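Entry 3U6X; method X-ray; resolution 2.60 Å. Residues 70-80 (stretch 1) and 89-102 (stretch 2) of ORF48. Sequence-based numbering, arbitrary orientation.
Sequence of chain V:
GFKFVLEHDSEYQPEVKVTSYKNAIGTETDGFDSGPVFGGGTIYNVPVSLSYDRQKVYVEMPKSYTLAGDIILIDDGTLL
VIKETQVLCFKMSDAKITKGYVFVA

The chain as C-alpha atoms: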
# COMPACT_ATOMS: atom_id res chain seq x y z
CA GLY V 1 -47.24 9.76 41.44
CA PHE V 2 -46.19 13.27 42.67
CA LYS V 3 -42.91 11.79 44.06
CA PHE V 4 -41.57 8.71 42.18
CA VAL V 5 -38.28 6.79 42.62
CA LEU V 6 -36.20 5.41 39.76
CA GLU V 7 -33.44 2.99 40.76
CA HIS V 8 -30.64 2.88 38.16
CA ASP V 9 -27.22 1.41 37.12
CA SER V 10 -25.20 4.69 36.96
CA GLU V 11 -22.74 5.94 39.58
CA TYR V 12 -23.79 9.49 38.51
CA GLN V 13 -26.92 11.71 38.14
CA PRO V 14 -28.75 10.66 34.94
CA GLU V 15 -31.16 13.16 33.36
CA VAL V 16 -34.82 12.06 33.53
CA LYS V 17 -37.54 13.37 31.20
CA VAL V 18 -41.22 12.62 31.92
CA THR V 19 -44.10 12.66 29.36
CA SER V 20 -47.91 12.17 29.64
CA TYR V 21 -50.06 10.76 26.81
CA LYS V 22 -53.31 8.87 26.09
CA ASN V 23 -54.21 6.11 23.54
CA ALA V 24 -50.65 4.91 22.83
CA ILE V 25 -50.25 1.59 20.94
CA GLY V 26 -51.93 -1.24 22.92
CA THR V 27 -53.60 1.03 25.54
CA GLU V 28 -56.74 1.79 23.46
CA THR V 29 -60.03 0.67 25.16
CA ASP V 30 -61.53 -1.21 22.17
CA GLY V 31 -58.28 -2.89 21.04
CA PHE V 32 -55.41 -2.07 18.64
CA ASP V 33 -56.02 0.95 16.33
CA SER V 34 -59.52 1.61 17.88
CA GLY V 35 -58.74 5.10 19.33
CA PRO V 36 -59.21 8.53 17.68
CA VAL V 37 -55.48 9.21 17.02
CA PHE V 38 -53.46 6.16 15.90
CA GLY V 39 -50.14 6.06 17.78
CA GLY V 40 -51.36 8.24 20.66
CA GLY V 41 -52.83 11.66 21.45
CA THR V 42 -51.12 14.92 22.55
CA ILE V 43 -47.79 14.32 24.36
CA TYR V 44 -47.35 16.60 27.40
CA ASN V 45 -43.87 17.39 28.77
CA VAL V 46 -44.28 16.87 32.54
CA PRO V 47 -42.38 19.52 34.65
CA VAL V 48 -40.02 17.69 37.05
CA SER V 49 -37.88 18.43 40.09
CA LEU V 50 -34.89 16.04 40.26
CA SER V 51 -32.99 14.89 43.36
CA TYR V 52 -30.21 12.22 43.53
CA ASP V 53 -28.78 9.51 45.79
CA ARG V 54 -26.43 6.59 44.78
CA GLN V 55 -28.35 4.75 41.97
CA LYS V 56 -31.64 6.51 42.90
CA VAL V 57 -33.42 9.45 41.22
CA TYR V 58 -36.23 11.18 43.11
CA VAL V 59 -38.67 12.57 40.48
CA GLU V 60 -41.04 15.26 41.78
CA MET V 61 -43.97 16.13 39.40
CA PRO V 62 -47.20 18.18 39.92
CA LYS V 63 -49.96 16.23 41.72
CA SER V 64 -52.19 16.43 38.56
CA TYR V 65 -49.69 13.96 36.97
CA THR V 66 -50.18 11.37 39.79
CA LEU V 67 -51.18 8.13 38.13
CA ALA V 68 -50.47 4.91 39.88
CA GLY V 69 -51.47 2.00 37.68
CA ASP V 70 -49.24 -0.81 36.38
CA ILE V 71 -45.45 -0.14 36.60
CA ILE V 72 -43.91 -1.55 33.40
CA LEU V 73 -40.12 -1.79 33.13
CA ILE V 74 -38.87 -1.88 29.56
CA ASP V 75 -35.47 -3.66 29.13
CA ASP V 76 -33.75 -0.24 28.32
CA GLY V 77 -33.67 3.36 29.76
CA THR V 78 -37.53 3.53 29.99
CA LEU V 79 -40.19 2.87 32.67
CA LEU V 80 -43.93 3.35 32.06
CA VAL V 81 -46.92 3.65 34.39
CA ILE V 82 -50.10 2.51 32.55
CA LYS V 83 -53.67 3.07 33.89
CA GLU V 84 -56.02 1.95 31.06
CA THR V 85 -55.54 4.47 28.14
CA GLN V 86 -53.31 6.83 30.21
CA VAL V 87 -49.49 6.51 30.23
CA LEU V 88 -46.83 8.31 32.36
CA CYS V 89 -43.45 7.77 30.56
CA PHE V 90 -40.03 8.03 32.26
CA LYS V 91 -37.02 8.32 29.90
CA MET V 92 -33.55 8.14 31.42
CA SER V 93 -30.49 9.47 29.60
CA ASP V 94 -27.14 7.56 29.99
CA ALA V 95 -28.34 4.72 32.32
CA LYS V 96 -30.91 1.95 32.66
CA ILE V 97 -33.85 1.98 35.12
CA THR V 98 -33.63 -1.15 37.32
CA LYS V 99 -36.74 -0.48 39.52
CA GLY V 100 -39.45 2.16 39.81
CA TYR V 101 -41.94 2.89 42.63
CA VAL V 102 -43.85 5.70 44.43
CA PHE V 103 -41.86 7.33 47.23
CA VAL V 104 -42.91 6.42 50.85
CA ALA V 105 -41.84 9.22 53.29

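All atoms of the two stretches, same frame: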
# COMPACT_ATOMS: atom_id res chain seq x y z
N ASP V 70 -50.25 0.24 36.52
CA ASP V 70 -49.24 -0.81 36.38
C ASP V 70 -47.87 -0.27 35.98
O ASP V 70 -47.75 0.40 34.96
CB ASP V 70 -49.70 -1.91 35.43
CG ASP V 70 -50.70 -2.86 36.05
OD1 ASP V 70 -50.42 -3.38 37.17
OD2 ASP V 70 -51.75 -3.11 35.41
N ILE V 71 -46.84 -0.56 36.81
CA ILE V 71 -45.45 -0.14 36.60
C ILE V 71 -44.74 -1.13 35.67
O ILE V 71 -44.43 -2.26 36.06
CB ILE V 71 -44.69 0.13 37.94
CG1 ILE V 71 -45.37 1.29 38.71
CG2 ILE V 71 -43.22 0.44 37.68
CD1 ILE V 71 -45.10 1.35 40.24
N ILE V 72 -44.54 -0.72 34.43
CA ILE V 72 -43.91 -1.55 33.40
C ILE V 72 -42.47 -1.12 33.11
O ILE V 72 -42.21 -0.00 32.66
CB ILE V 72 -44.79 -1.66 32.12
CG1 ILE V 72 -46.01 -2.54 32.38
CG2 ILE V 72 -44.03 -2.19 30.92
CD1 ILE V 72 -47.28 -1.81 32.56
N LEU V 73 -41.53 -2.03 33.39
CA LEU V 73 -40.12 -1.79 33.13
C LEU V 73 -39.77 -2.36 31.78
O LEU V 73 -39.94 -3.56 31.54
CB LEU V 73 -39.23 -2.41 34.21
CG LEU V 73 -38.08 -1.54 34.72
CD1 LEU V 73 -37.47 -2.15 35.93
CD2 LEU V 73 -37.04 -1.30 33.67
N ILE V 74 -39.29 -1.50 30.90
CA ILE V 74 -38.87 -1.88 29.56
C ILE V 74 -37.37 -2.04 29.61
O ILE V 74 -36.68 -1.14 30.09
CB ILE V 74 -39.36 -0.87 28.48
CG1 ILE V 74 -40.88 -0.97 28.33
CG2 ILE V 74 -38.70 -1.08 27.13
CD1 ILE V 74 -41.63 -0.02 29.16
N ASP V 75 -36.87 -3.21 29.14
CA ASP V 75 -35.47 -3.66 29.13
C ASP V 75 -34.35 -2.67 28.66
O ASP V 75 -33.22 -3.09 28.37
CB ASP V 75 -35.34 -5.08 28.52
CG ASP V 75 -36.25 -5.36 27.34
OD1 ASP V 75 -35.99 -4.80 26.25
OD2 ASP V 75 -37.21 -6.16 27.49
N ASP V 76 -34.67 -1.34 28.63
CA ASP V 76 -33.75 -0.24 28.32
C ASP V 76 -33.92 0.93 29.33
O ASP V 76 -34.36 0.70 30.47
CB ASP V 76 -33.83 0.17 26.83
CG ASP V 76 -34.96 1.11 26.44
OD1 ASP V 76 -36.10 0.63 26.30
OD2 ASP V 76 -34.68 2.30 26.21
N GLY V 77 -33.56 2.16 28.92
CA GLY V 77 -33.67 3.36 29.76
C GLY V 77 -35.07 3.96 29.86
O GLY V 77 -35.19 5.20 29.92
N THR V 78 -36.14 3.10 29.88
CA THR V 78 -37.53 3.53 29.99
C THR V 78 -38.43 2.71 30.92
O THR V 78 -38.43 1.49 30.88
CB THR V 78 -38.18 3.92 28.65
OG1 THR V 78 -39.56 3.52 28.64
CG2 THR V 78 -37.49 3.35 27.46
N LEU V 79 -39.19 3.42 31.75
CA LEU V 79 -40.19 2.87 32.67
C LEU V 79 -41.50 3.59 32.35
O LEU V 79 -41.51 4.81 32.13
CB LEU V 79 -39.81 3.14 34.14
CG LEU V 79 -40.77 2.59 35.23
CD1 LEU V 79 -40.00 2.08 36.40
CD2 LEU V 79 -41.75 3.62 35.70
N LEU V 80 -42.59 2.82 32.29
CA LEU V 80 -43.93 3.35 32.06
C LEU V 80 -44.81 3.04 33.25
O LEU V 80 -44.58 2.05 33.94
CB LEU V 80 -44.60 2.70 30.83
CG LEU V 80 -43.94 2.79 29.47
CD1 LEU V 80 -44.75 2.02 28.45
CD2 LEU V 80 -43.78 4.21 29.00
N CYS V 89 -44.70 8.28 31.11
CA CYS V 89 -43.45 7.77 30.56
C CYS V 89 -42.22 8.42 31.17
O CYS V 89 -42.10 9.65 31.18
CB CYS V 89 -43.48 7.93 29.04
SG CYS V 89 -41.98 7.42 28.18
N PHE V 90 -41.28 7.59 31.65
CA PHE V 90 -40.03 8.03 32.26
C PHE V 90 -38.89 7.62 31.34
O PHE V 90 -38.71 6.43 31.10
CB PHE V 90 -39.83 7.44 33.67
CG PHE V 90 -40.86 7.86 34.70
CD1 PHE V 90 -40.59 8.88 35.61
CD2 PHE V 90 -42.09 7.21 34.79
CE1 PHE V 90 -41.54 9.26 36.56
CE2 PHE V 90 -43.04 7.58 35.74
CZ PHE V 90 -42.76 8.60 36.63
N LYS V 91 -38.15 8.60 30.79
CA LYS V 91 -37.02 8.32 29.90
C LYS V 91 -35.74 8.78 30.55
O LYS V 91 -35.60 9.95 30.87
CB LYS V 91 -37.19 8.98 28.51
CG LYS V 91 -38.22 8.33 27.56
CD LYS V 91 -37.76 7.00 27.01
CE LYS V 91 -38.22 6.65 25.61
NZ LYS V 91 -39.69 6.56 25.47
N MET V 92 -34.84 7.84 30.82
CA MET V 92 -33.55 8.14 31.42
C MET V 92 -32.48 8.27 30.34
O MET V 92 -32.44 7.50 29.37
CB MET V 92 -33.18 7.06 32.43
CG MET V 92 -31.90 7.35 33.19
SD MET V 92 -32.02 6.89 34.92
CE MET V 92 -31.93 5.25 34.75
N SER V 93 -31.61 9.24 30.51
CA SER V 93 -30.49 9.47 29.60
C SER V 93 -29.22 8.96 30.28
O SER V 93 -28.93 9.36 31.42
CB SER V 93 -30.35 10.95 29.28
OG SER V 93 -31.47 11.45 28.57
N ASP V 94 -28.44 8.10 29.57
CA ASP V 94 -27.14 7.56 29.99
C ASP V 94 -27.13 6.59 31.15
O ASP V 94 -26.15 6.56 31.91
CB ASP V 94 -26.11 8.69 30.22
CG ASP V 94 -26.24 9.89 29.29
OD1 ASP V 94 -26.54 9.69 28.08
OD2 ASP V 94 -26.08 11.03 29.78
N ALA V 95 -28.20 5.76 31.29
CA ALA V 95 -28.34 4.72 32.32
C ALA V 95 -29.60 3.96 32.09
O ALA V 95 -30.43 4.40 31.31
CB ALA V 95 -28.35 5.33 33.71
N LYS V 96 -29.73 2.80 32.75
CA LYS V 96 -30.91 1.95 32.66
C LYS V 96 -31.68 1.99 33.98
O LYS V 96 -31.05 1.99 35.04
CB LYS V 96 -30.50 0.49 32.40
CG LYS V 96 -30.04 0.20 30.98
CD LYS V 96 -30.12 -1.29 30.73
CE LYS V 96 -30.36 -1.60 29.28
NZ LYS V 96 -29.19 -2.29 28.70
N ILE V 97 -33.02 2.03 33.91
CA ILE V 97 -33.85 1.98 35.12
C ILE V 97 -33.88 0.50 35.53
O ILE V 97 -34.05 -0.37 34.67
CB ILE V 97 -35.27 2.57 34.93
CG1 ILE V 97 -35.19 4.01 34.38
CG2 ILE V 97 -36.07 2.54 36.25
CD1 ILE V 97 -36.31 4.41 33.48
N THR V 98 -33.63 0.22 36.81
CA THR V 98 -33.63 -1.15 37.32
C THR V 98 -34.89 -1.46 38.14
O THR V 98 -35.29 -2.62 38.24
CB THR V 98 -32.31 -1.47 38.06
OG1 THR V 98 -32.24 -0.75 39.30
CG2 THR V 98 -31.08 -1.20 37.19
N LYS V 99 -35.53 -0.40 38.71
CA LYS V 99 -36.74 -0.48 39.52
C LYS V 99 -37.36 0.90 39.60
O LYS V 99 -36.64 1.90 39.64
CB LYS V 99 -36.40 -0.97 40.95
CG LYS V 99 -37.57 -1.60 41.70
CD LYS V 99 -37.24 -1.96 43.16
CE LYS V 99 -36.15 -3.00 43.35
NZ LYS V 99 -36.35 -4.21 42.51
N GLY V 100 -38.68 0.94 39.64
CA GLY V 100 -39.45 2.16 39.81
C GLY V 100 -40.62 1.97 40.74
O GLY V 100 -41.31 0.95 40.66
N TYR V 101 -40.85 2.93 41.64
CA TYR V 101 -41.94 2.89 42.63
C TYR V 101 -42.23 4.29 43.19
O TYR V 101 -41.35 5.16 43.14
CB TYR V 101 -41.59 1.90 43.79
CG TYR V 101 -40.21 2.12 44.40
CD1 TYR V 101 -40.03 3.03 45.44
CD2 TYR V 101 -39.10 1.45 43.91
CE1 TYR V 101 -38.76 3.28 45.97
CE2 TYR V 101 -37.82 1.70 44.43
CZ TYR V 101 -37.66 2.62 45.45
OH TYR V 101 -36.41 2.86 45.98
N VAL V 102 -43.44 4.47 43.76
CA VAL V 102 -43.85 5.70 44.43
C VAL V 102 -43.03 5.81 45.71
O VAL V 102 -42.74 4.81 46.36
CB VAL V 102 -45.37 5.72 44.73
CG1 VAL V 102 -45.76 6.94 45.56
CG2 VAL V 102 -46.18 5.66 43.43
O HOH W 1 -31.19 -1.98 25.96

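Stretch 1 folds back on itself, and stretch 2 meets it twice: strand 89-92 pairs edge to edge with strand 78-80, antiparallel, and strand 97-102 then packs over it, its axis 7.9 Å from that of strand 70-74 and nearly antiparallel to it. Cys-89 lies opposite Leu-80 in a non-hydrogen-bonded pair, where their side chains share a face and meet at CB of Cys-89 and CD2 of Leu-80, 3.7 Å apart. Phe-90 and Leu-79 form the hydrogen-bonded pair: Phe-90 N donates to Leu-79 O (2.8 Å), and Leu-79 N to Phe-90 O (3.1 Å). On the other face of the sheet, Phe-90 CD2 packs against Leu-79 CD2 at 3.7 Å. Lys-91 faces Thr-78, laying its aliphatic CD 3.5 Å from Thr-78 CB. Met-92 N extends the ladder by donating to Gly-77 O (2.8 Å, nearly linear). After the turn, Lys-96 brings CE within 3.4 Å of Asp-75 O, and a water weakly bridges its NZ to that same oxygen. Ile-97 points toward stretch 1; its CD1 reaches Leu-79 CB at 3.8 Å. Leu-73 CD1 lies 3.2 Å from Thr-98 O, a contact without a hydrogen bond. Gly-100 leaves room for Leu-79, whose CD1 sits 3.5 Å from Gly-100 CA; a CB there would clash with that methyl.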